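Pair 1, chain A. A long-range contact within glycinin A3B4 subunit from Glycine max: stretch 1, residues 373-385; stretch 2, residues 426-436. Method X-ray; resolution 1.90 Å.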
# COMPACT_ATOMS: atom_id res chain seq x y z
N VAL A 373 -31.61 -9.63 -9.67
CA VAL A 373 -32.86 -9.78 -10.40
C VAL A 373 -33.23 -11.26 -10.40
O VAL A 373 -32.48 -12.08 -10.92
CB VAL A 373 -32.74 -9.31 -11.86
CG1 VAL A 373 -34.06 -9.56 -12.59
CG2 VAL A 373 -32.39 -7.83 -11.91
N LEU A 374 -34.35 -11.58 -9.78
CA LEU A 374 -34.83 -12.96 -9.73
C LEU A 374 -36.10 -13.04 -10.55
O LEU A 374 -37.01 -12.22 -10.40
CB LEU A 374 -35.11 -13.40 -8.29
CG LEU A 374 -33.88 -13.54 -7.38
CD1 LEU A 374 -34.33 -13.85 -5.95
CD2 LEU A 374 -32.97 -14.63 -7.91
N TYR A 375 -36.15 -14.02 -11.45
CA TYR A 375 -37.32 -14.20 -12.28
C TYR A 375 -38.32 -15.02 -11.49
O TYR A 375 -38.00 -15.51 -10.39
CB TYR A 375 -36.95 -14.91 -13.58
CG TYR A 375 -35.81 -14.25 -14.33
CD1 TYR A 375 -35.81 -12.87 -14.56
CD2 TYR A 375 -34.74 -14.99 -14.80
CE1 TYR A 375 -34.76 -12.25 -15.24
CE2 TYR A 375 -33.68 -14.39 -15.49
CZ TYR A 375 -33.70 -13.02 -15.71
OH TYR A 375 -32.67 -12.43 -16.40
N ARG A 376 -39.52 -15.17 -12.03
CA ARG A 376 -40.58 -15.93 -11.38
C ARG A 376 -40.05 -17.24 -10.82
O ARG A 376 -39.49 -18.06 -11.55
CB ARG A 376 -41.71 -16.20 -12.38
CG ARG A 376 -42.98 -16.79 -11.78
CD ARG A 376 -44.04 -16.98 -12.88
NE ARG A 376 -45.22 -17.70 -12.42
CZ ARG A 376 -46.19 -17.18 -11.67
NH1 ARG A 376 -46.14 -15.91 -11.28
NH2 ARG A 376 -47.23 -17.93 -11.31
N ASN A 377 -40.21 -17.42 -9.51
CA ASN A 377 -39.76 -18.63 -8.82
C ASN A 377 -38.24 -18.78 -8.75
O ASN A 377 -37.75 -19.78 -8.22
CB ASN A 377 -40.37 -19.86 -9.48
CG ASN A 377 -41.88 -19.87 -9.39
OD1 ASN A 377 -42.45 -19.74 -8.31
ND2 ASN A 377 -42.54 -20.03 -10.53
N GLY A 378 -37.51 -17.80 -9.27
CA GLY A 378 -36.06 -17.87 -9.24
C GLY A 378 -35.55 -17.81 -7.82
O GLY A 378 -36.03 -17.00 -7.01
N ILE A 379 -34.58 -18.65 -7.50
CA ILE A 379 -34.03 -18.69 -6.15
C ILE A 379 -32.57 -18.30 -6.01
O ILE A 379 -31.72 -18.69 -6.82
CB ILE A 379 -34.18 -20.10 -5.54
CG1 ILE A 379 -35.65 -20.45 -5.35
CG2 ILE A 379 -33.42 -20.18 -4.22
CD1 ILE A 379 -35.88 -21.86 -4.83
N TYR A 380 -32.28 -17.51 -4.98
CA TYR A 380 -30.92 -17.11 -4.66
C TYR A 380 -30.70 -17.95 -3.40
O TYR A 380 -31.09 -17.55 -2.29
CB TYR A 380 -30.85 -15.62 -4.32
CG TYR A 380 -29.44 -15.07 -4.18
CD1 TYR A 380 -28.35 -15.91 -3.92
CD2 TYR A 380 -29.20 -13.69 -4.27
CE1 TYR A 380 -27.06 -15.39 -3.74
CE2 TYR A 380 -27.93 -13.17 -4.09
CZ TYR A 380 -26.86 -14.02 -3.82
OH TYR A 380 -25.60 -13.50 -3.64
N SER A 381 -30.12 -19.14 -3.58
CA SER A 381 -29.91 -20.08 -2.47
C SER A 381 -29.24 -19.50 -1.23
O SER A 381 -28.56 -18.47 -1.30
CB SER A 381 -29.13 -21.30 -2.98
OG SER A 381 -27.94 -20.92 -3.64
N PRO A 382 -29.44 -20.15 -0.07
CA PRO A 382 -28.86 -19.71 1.20
C PRO A 382 -27.39 -19.29 1.09
O PRO A 382 -26.53 -20.07 0.68
CB PRO A 382 -29.06 -20.93 2.10
CG PRO A 382 -30.37 -21.45 1.62
CD PRO A 382 -30.22 -21.39 0.12
N HIS A 383 -27.14 -18.04 1.45
CA HIS A 383 -25.80 -17.46 1.40
C HIS A 383 -25.67 -16.46 2.55
O HIS A 383 -26.67 -16.10 3.17
CB HIS A 383 -25.58 -16.74 0.07
CG HIS A 383 -26.58 -15.65 -0.20
ND1 HIS A 383 -27.88 -15.90 -0.60
CD2 HIS A 383 -26.46 -14.30 -0.15
CE1 HIS A 383 -28.51 -14.76 -0.77
NE2 HIS A 383 -27.68 -13.77 -0.51
N TRP A 384 -24.45 -16.04 2.83
CA TRP A 384 -24.20 -15.04 3.87
C TRP A 384 -23.02 -14.17 3.48
O TRP A 384 -22.24 -14.51 2.60
CB TRP A 384 -23.94 -15.72 5.22
CG TRP A 384 -22.57 -16.31 5.36
CD1 TRP A 384 -21.45 -15.68 5.82
CD2 TRP A 384 -22.18 -17.65 5.06
NE1 TRP A 384 -20.38 -16.56 5.82
CE2 TRP A 384 -20.81 -17.77 5.36
CE3 TRP A 384 -22.86 -18.77 4.55
CZ2 TRP A 384 -20.10 -18.96 5.17
CZ3 TRP A 384 -22.15 -19.96 4.37
CH2 TRP A 384 -20.79 -20.04 4.67
N ASN A 385 -22.91 -13.02 4.13
CA ASN A 385 -21.82 -12.11 3.86
C ASN A 385 -20.81 -12.29 4.98
O ASN A 385 -21.14 -12.16 6.16
CB ASN A 385 -22.34 -10.67 3.80
CG ASN A 385 -23.32 -10.46 2.65
OD1 ASN A 385 -24.49 -10.16 2.86
ND2 ASN A 385 -22.83 -10.64 1.43
N GLN A 426 -24.34 -9.10 9.29
CA GLN A 426 -23.15 -9.84 8.89
C GLN A 426 -23.27 -11.28 9.40
O GLN A 426 -23.72 -11.52 10.52
CB GLN A 426 -21.91 -9.17 9.49
CG GLN A 426 -20.61 -9.95 9.32
CD GLN A 426 -19.43 -9.24 9.97
OE1 GLN A 426 -19.61 -8.42 10.88
NE2 GLN A 426 -18.22 -9.58 9.54
N ASN A 427 -22.88 -12.23 8.55
CA ASN A 427 -22.90 -13.66 8.85
C ASN A 427 -24.28 -14.32 8.96
O ASN A 427 -24.36 -15.55 9.03
CB ASN A 427 -22.09 -13.96 10.12
CG ASN A 427 -20.58 -14.05 9.85
OD1 ASN A 427 -19.84 -14.66 10.64
ND2 ASN A 427 -20.10 -13.42 8.77
N PHE A 428 -25.36 -13.54 9.00
CA PHE A 428 -26.68 -14.17 9.06
C PHE A 428 -26.92 -14.78 7.68
O PHE A 428 -26.50 -14.24 6.66
CB PHE A 428 -27.80 -13.17 9.36
CG PHE A 428 -27.90 -12.75 10.81
CD1 PHE A 428 -29.15 -12.50 11.38
CD2 PHE A 428 -26.76 -12.56 11.58
CE1 PHE A 428 -29.26 -12.06 12.70
CE2 PHE A 428 -26.86 -12.13 12.90
CZ PHE A 428 -28.11 -11.87 13.47
N VAL A 429 -27.59 -15.92 7.64
CA VAL A 429 -27.85 -16.59 6.38
C VAL A 429 -29.17 -16.13 5.78
O VAL A 429 -30.20 -16.08 6.46
CB VAL A 429 -27.86 -18.11 6.58
CG1 VAL A 429 -28.09 -18.82 5.25
CG2 VAL A 429 -26.52 -18.54 7.20
N VAL A 430 -29.14 -15.77 4.50
CA VAL A 430 -30.34 -15.30 3.82
C VAL A 430 -30.59 -16.02 2.49
O VAL A 430 -29.67 -16.54 1.85
CB VAL A 430 -30.24 -13.77 3.56
CG1 VAL A 430 -29.03 -13.46 2.68
CG2 VAL A 430 -31.52 -13.25 2.93
N ALA A 431 -31.86 -16.06 2.09
CA ALA A 431 -32.25 -16.68 0.83
C ALA A 431 -33.47 -15.93 0.29
O ALA A 431 -34.26 -15.39 1.06
CB ALA A 431 -32.59 -18.14 1.04
N GLU A 432 -33.59 -15.88 -1.03
CA GLU A 432 -34.69 -15.18 -1.68
C GLU A 432 -35.28 -15.96 -2.86
O GLU A 432 -34.55 -16.63 -3.59
CB GLU A 432 -34.22 -13.81 -2.19
CG GLU A 432 -33.80 -12.81 -1.11
CD GLU A 432 -32.30 -12.70 -0.93
OE1 GLU A 432 -31.87 -11.76 -0.24
OE2 GLU A 432 -31.54 -13.55 -1.46
N GLN A 433 -36.59 -15.87 -3.03
CA GLN A 433 -37.26 -16.52 -4.16
C GLN A 433 -38.22 -15.54 -4.81
O GLN A 433 -39.13 -15.03 -4.17
CB GLN A 433 -38.02 -17.78 -3.73
CG GLN A 433 -38.78 -18.43 -4.89
CD GLN A 433 -39.14 -19.88 -4.63
OE1 GLN A 433 -39.37 -20.27 -3.48
NE2 GLN A 433 -39.21 -20.68 -5.68
N GLY A 434 -38.00 -15.29 -6.10
CA GLY A 434 -38.85 -14.37 -6.83
C GLY A 434 -40.31 -14.78 -6.81
O GLY A 434 -40.65 -15.96 -6.92
N GLY A 435 -41.19 -13.79 -6.66
CA GLY A 435 -42.61 -14.07 -6.63
C GLY A 435 -43.18 -14.27 -8.02
O GLY A 435 -42.47 -14.62 -8.96
N GLU A 436 -44.47 -14.01 -8.14
CA GLU A 436 -45.18 -14.15 -9.40
C GLU A 436 -44.64 -13.21 -10.48
O GLU A 436 -44.48 -13.61 -11.63
CB GLU A 436 -46.67 -13.88 -9.17
CG GLU A 436 -47.29 -14.64 -8.00
CD GLU A 436 -46.92 -14.07 -6.63
OE1 GLU A 436 -45.74 -14.12 -6.23
OE2 GLU A 436 -47.83 -13.56 -5.93
O HOH W 1 -25.00 -12.15 5.87

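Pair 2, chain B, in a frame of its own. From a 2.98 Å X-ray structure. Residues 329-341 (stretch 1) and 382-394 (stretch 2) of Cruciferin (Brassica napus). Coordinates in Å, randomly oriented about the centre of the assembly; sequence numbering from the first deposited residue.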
# COMPACT_ATOMS: atom_id res chain seq x y z
N SER B 329 21.17 7.48 -23.83
CA SER B 329 22.20 8.32 -24.46
C SER B 329 21.73 8.77 -25.83
O SER B 329 21.55 7.94 -26.72
CB SER B 329 23.49 7.52 -24.66
OG SER B 329 24.51 7.97 -23.80
N ILE B 330 21.56 10.07 -26.02
CA ILE B 330 21.24 10.60 -27.35
C ILE B 330 22.23 11.67 -27.82
O ILE B 330 22.92 12.29 -27.02
CB ILE B 330 19.78 11.08 -27.44
CG1 ILE B 330 19.54 12.33 -26.60
CG2 ILE B 330 18.84 9.98 -26.96
CD1 ILE B 330 18.08 12.53 -26.27
N ARG B 331 22.30 11.88 -29.12
CA ARG B 331 23.26 12.83 -29.68
C ARG B 331 22.57 14.13 -30.02
O ARG B 331 21.38 14.14 -30.33
CB ARG B 331 23.94 12.24 -30.91
CG ARG B 331 24.23 10.75 -30.80
CD ARG B 331 25.47 10.39 -31.58
NE ARG B 331 26.57 11.26 -31.18
CZ ARG B 331 27.79 11.17 -31.67
NH1 ARG B 331 28.06 10.24 -32.58
NH2 ARG B 331 28.74 12.00 -31.27
N GLN B 332 23.32 15.22 -29.96
CA GLN B 332 22.79 16.56 -30.20
C GLN B 332 21.62 16.57 -31.18
O GLN B 332 21.68 15.98 -32.26
CB GLN B 332 23.90 17.49 -30.68
CG GLN B 332 23.47 18.94 -30.92
CD GLN B 332 24.64 19.91 -30.87
OE1 GLN B 332 25.74 19.60 -31.33
NE2 GLN B 332 24.41 21.09 -30.30
N ASN B 333 20.55 17.25 -30.79
CA ASN B 333 19.38 17.44 -31.64
C ASN B 333 18.47 16.23 -31.81
O ASN B 333 17.45 16.31 -32.49
CB ASN B 333 19.79 18.00 -33.01
CG ASN B 333 20.02 19.50 -32.97
OD1 ASN B 333 19.29 20.24 -32.31
ND2 ASN B 333 21.04 19.95 -33.70
N ALA B 334 18.84 15.11 -31.19
CA ALA B 334 17.92 13.98 -31.12
C ALA B 334 16.79 14.29 -30.14
O ALA B 334 16.98 14.98 -29.13
CB ALA B 334 18.65 12.73 -30.70
N MET B 335 15.59 13.80 -30.46
CA MET B 335 14.43 14.08 -29.63
C MET B 335 13.75 12.80 -29.16
O MET B 335 13.61 11.83 -29.92
CB MET B 335 13.43 14.96 -30.37
CG MET B 335 12.08 15.07 -29.70
SD MET B 335 10.91 16.05 -30.66
CE MET B 335 10.53 14.93 -32.00
N VAL B 336 13.34 12.80 -27.89
CA VAL B 336 12.54 11.73 -27.34
C VAL B 336 11.11 12.17 -27.37
O VAL B 336 10.67 12.96 -26.54
CB VAL B 336 12.91 11.40 -25.89
CG1 VAL B 336 12.40 10.00 -25.54
CG2 VAL B 336 14.42 11.49 -25.69
N LEU B 337 10.38 11.66 -28.35
CA LEU B 337 8.97 11.94 -28.53
C LEU B 337 8.20 12.05 -27.21
O LEU B 337 8.42 11.27 -26.28
CB LEU B 337 8.35 10.85 -29.38
CG LEU B 337 9.07 10.74 -30.71
CD1 LEU B 337 8.48 9.63 -31.54
CD2 LEU B 337 8.96 12.08 -31.40
N PRO B 338 7.27 13.01 -27.16
CA PRO B 338 6.40 13.27 -26.01
C PRO B 338 5.76 12.00 -25.46
O PRO B 338 4.90 11.41 -26.11
CB PRO B 338 5.32 14.17 -26.60
CG PRO B 338 5.98 14.85 -27.73
CD PRO B 338 6.91 13.84 -28.32
N GLN B 339 6.19 11.60 -24.27
CA GLN B 339 5.68 10.41 -23.60
C GLN B 339 5.19 10.74 -22.18
O GLN B 339 5.56 11.77 -21.62
CB GLN B 339 6.78 9.33 -23.53
CG GLN B 339 8.00 9.72 -22.68
CD GLN B 339 9.24 8.90 -23.00
OE1 GLN B 339 10.07 8.62 -22.12
NE2 GLN B 339 9.38 8.52 -24.27
N TRP B 340 4.36 9.88 -21.61
CA TRP B 340 4.05 9.97 -20.20
C TRP B 340 4.20 8.59 -19.59
O TRP B 340 4.42 7.63 -20.30
CB TRP B 340 2.66 10.53 -19.97
CG TRP B 340 1.50 9.55 -20.10
CD1 TRP B 340 1.00 8.72 -19.13
CD2 TRP B 340 0.66 9.36 -21.26
NE1 TRP B 340 -0.08 8.01 -19.62
CE2 TRP B 340 -0.31 8.39 -20.91
CE3 TRP B 340 0.64 9.90 -22.54
CZ2 TRP B 340 -1.27 7.95 -21.81
CZ3 TRP B 340 -0.32 9.47 -23.43
CH2 TRP B 340 -1.26 8.50 -23.06
N ASN B 341 4.13 8.49 -18.27
CA ASN B 341 4.17 7.18 -17.65
C ASN B 341 2.78 6.79 -17.14
O ASN B 341 2.15 7.55 -16.41
CB ASN B 341 5.23 7.13 -16.55
CG ASN B 341 6.63 7.28 -17.11
OD1 ASN B 341 6.84 7.06 -18.30
ND2 ASN B 341 7.58 7.67 -16.27
N GLN B 382 3.35 10.56 -12.54
CA GLN B 382 2.43 9.79 -13.38
C GLN B 382 1.40 10.60 -14.16
O GLN B 382 0.51 11.20 -13.56
CB GLN B 382 1.69 8.79 -12.49
CG GLN B 382 0.40 8.27 -13.10
CD GLN B 382 -0.33 7.32 -12.18
OE1 GLN B 382 -0.46 7.57 -10.97
NE2 GLN B 382 -0.83 6.23 -12.74
N GLY B 383 1.49 10.59 -15.48
CA GLY B 383 0.54 11.33 -16.30
C GLY B 383 1.05 12.62 -16.91
O GLY B 383 0.63 13.03 -17.99
N PHE B 384 1.95 13.30 -16.21
CA PHE B 384 2.66 14.41 -16.80
C PHE B 384 3.37 13.90 -18.06
O PHE B 384 3.94 12.81 -18.05
CB PHE B 384 3.68 14.97 -15.82
CG PHE B 384 3.07 15.73 -14.68
CD1 PHE B 384 1.89 15.30 -14.11
CD2 PHE B 384 3.68 16.86 -14.17
CE1 PHE B 384 1.33 16.00 -13.05
CE2 PHE B 384 3.12 17.55 -13.11
CZ PHE B 384 1.94 17.12 -12.55
N SER B 385 3.32 14.68 -19.12
CA SER B 385 3.88 14.28 -20.40
C SER B 385 5.12 15.11 -20.72
O SER B 385 5.14 16.33 -20.51
CB SER B 385 2.83 14.39 -21.52
OG SER B 385 1.63 14.98 -21.05
N VAL B 386 6.14 14.44 -21.24
CA VAL B 386 7.48 14.99 -21.31
C VAL B 386 8.04 14.91 -22.71
O VAL B 386 7.97 13.86 -23.34
CB VAL B 386 8.46 14.19 -20.40
CG1 VAL B 386 9.82 14.88 -20.28
CG2 VAL B 386 7.86 13.98 -19.04
N VAL B 387 8.61 16.01 -23.19
CA VAL B 387 9.50 15.95 -24.35
C VAL B 387 10.89 16.48 -24.01
O VAL B 387 11.05 17.38 -23.19
CB VAL B 387 8.93 16.69 -25.56
CG1 VAL B 387 9.22 18.19 -25.44
CG2 VAL B 387 9.54 16.13 -26.83
N LYS B 388 11.91 15.89 -24.63
CA LYS B 388 13.27 16.31 -24.38
C LYS B 388 14.08 16.27 -25.67
O LYS B 388 14.01 15.30 -26.40
CB LYS B 388 13.91 15.44 -23.28
CG LYS B 388 13.19 14.12 -22.99
CD LYS B 388 13.78 13.39 -21.77
CE LYS B 388 12.79 12.35 -21.20
NZ LYS B 388 12.70 11.07 -21.98
N ARG B 389 14.78 17.36 -25.99
CA ARG B 389 15.65 17.41 -27.15
C ARG B 389 17.09 17.58 -26.68
O ARG B 389 17.36 18.42 -25.82
CB ARG B 389 15.27 18.58 -28.06
CG ARG B 389 15.99 18.56 -29.41
CD ARG B 389 15.82 19.87 -30.21
NE ARG B 389 17.02 20.72 -30.15
CZ ARG B 389 17.05 21.95 -29.65
NH1 ARG B 389 15.94 22.49 -29.17
NH2 ARG B 389 18.18 22.64 -29.64
N ALA B 390 18.01 16.79 -27.21
CA ALA B 390 19.39 16.88 -26.76
C ALA B 390 20.01 18.15 -27.31
O ALA B 390 19.68 18.58 -28.41
CB ALA B 390 20.19 15.65 -27.18
N THR B 391 20.90 18.75 -26.53
CA THR B 391 21.39 20.10 -26.81
C THR B 391 22.90 20.20 -26.84
O THR B 391 23.47 20.93 -27.64
CB THR B 391 20.86 21.09 -25.77
OG1 THR B 391 19.83 21.88 -26.36
CG2 THR B 391 22.00 21.99 -25.26
N SER B 392 23.53 19.48 -25.92
CA SER B 392 24.97 19.34 -25.92
C SER B 392 25.31 18.28 -26.95
O SER B 392 24.41 17.72 -27.59
CB SER B 392 25.46 18.92 -24.54
OG SER B 392 24.82 17.73 -24.11
N GLU B 393 26.60 17.99 -27.10
CA GLU B 393 27.02 17.03 -28.10
C GLU B 393 26.30 15.69 -27.94
O GLU B 393 25.69 15.19 -28.88
CB GLU B 393 28.53 16.85 -28.10
CG GLU B 393 29.22 17.68 -29.17
CD GLU B 393 30.30 16.89 -29.86
OE1 GLU B 393 30.64 17.24 -31.02
OE2 GLU B 393 30.81 15.92 -29.26
N GLN B 394 26.37 15.11 -26.75
CA GLN B 394 25.43 14.04 -26.45
C GLN B 394 24.81 14.17 -25.06
O GLN B 394 25.46 14.61 -24.10
CB GLN B 394 26.04 12.66 -26.68
CG GLN B 394 26.78 12.06 -25.51
CD GLN B 394 27.23 10.63 -25.81
OE1 GLN B 394 26.60 9.93 -26.63
NE2 GLN B 394 28.31 10.20 -25.17

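A recurring principle of beta architecture is that the backbone fixes the frame while side chains are free to fill it in different chemical ways. Pairs 1 and 2 illustrate it well: the N, CA and C atoms of 14 central residues superpose with an RMSD of 0.4 Å. In each, a type II turn, Y375(A) to G378(A) or R331(B) to A334(B), leads into a strand that runs antiparallel to the second stretch.

The matching backbone bonds define the frame. Within the turn, N377(A) N donates to G434(A) O at 3.0 Å, as N333(B) N does to A390(B) O at 2.9 Å; the return bond, G434(A) N to G378(A) O, measures 2.8 Å, and so does A390(B) N to A334(B) O. Further along, a beta bulge shifts the register by one residue, with P382(A) and P338(B) coinciding within it. A proline nitrogen carries no hydrogen to donate, yet each proline keeps a CA-H...O contact, P382(A) CA to V430(A) O at 3.3 Å and P338(B) CA to V386(B) O at 3.2 Å. Regular pairing then resumes: V430(A) N reaches H383(A) O and V386(B) N reaches Q339(B) O, both at 2.8 Å.

On this frame the side chains diverge. Beside the proline, A431(A) CB lies 4.0 Å from P382(A) CG, whereas the larger V387(B) brings CG2 to 3.8 Å from P338(B) CD and also to 4.0 Å from M335(B) CG. On the face carrying Y380(A), H383(A), V430(A) and E432(A), V430(A) CG1 sits over the imidazole, 3.8 Å from the H383(A) ring centroid, while E432(A) OE2 approaches the ring edge, 3.3 Å from H383(A) CE1. Pair 2 places Q339(B) and K388(B) at the histidine and glutamate positions, so an acidic chain gives way to a basic one; K388(B) NZ lies 3.7 Å from V336(B) CG1 and is hydrogen-bonded elsewhere in the structure.

Near the turn, the same asparagine position is used in two ways. Q433(A) NE2 donates to the backbone N377(A) O at 3.1 Å, but R389(B) NE donates to the side-chain N333(B) OD1 at 3.2 Å. The neighbouring position is equally instructive. At G434(A) an ideal CB would lie 2.5 Å from Y375(A) O, a clash; A390(B) carries a real CB, 3.7 Å from R331(B) O and 3.4 Å from I330(B) CG1. Conserved hydrogen bonding thus coexists with locally different packing.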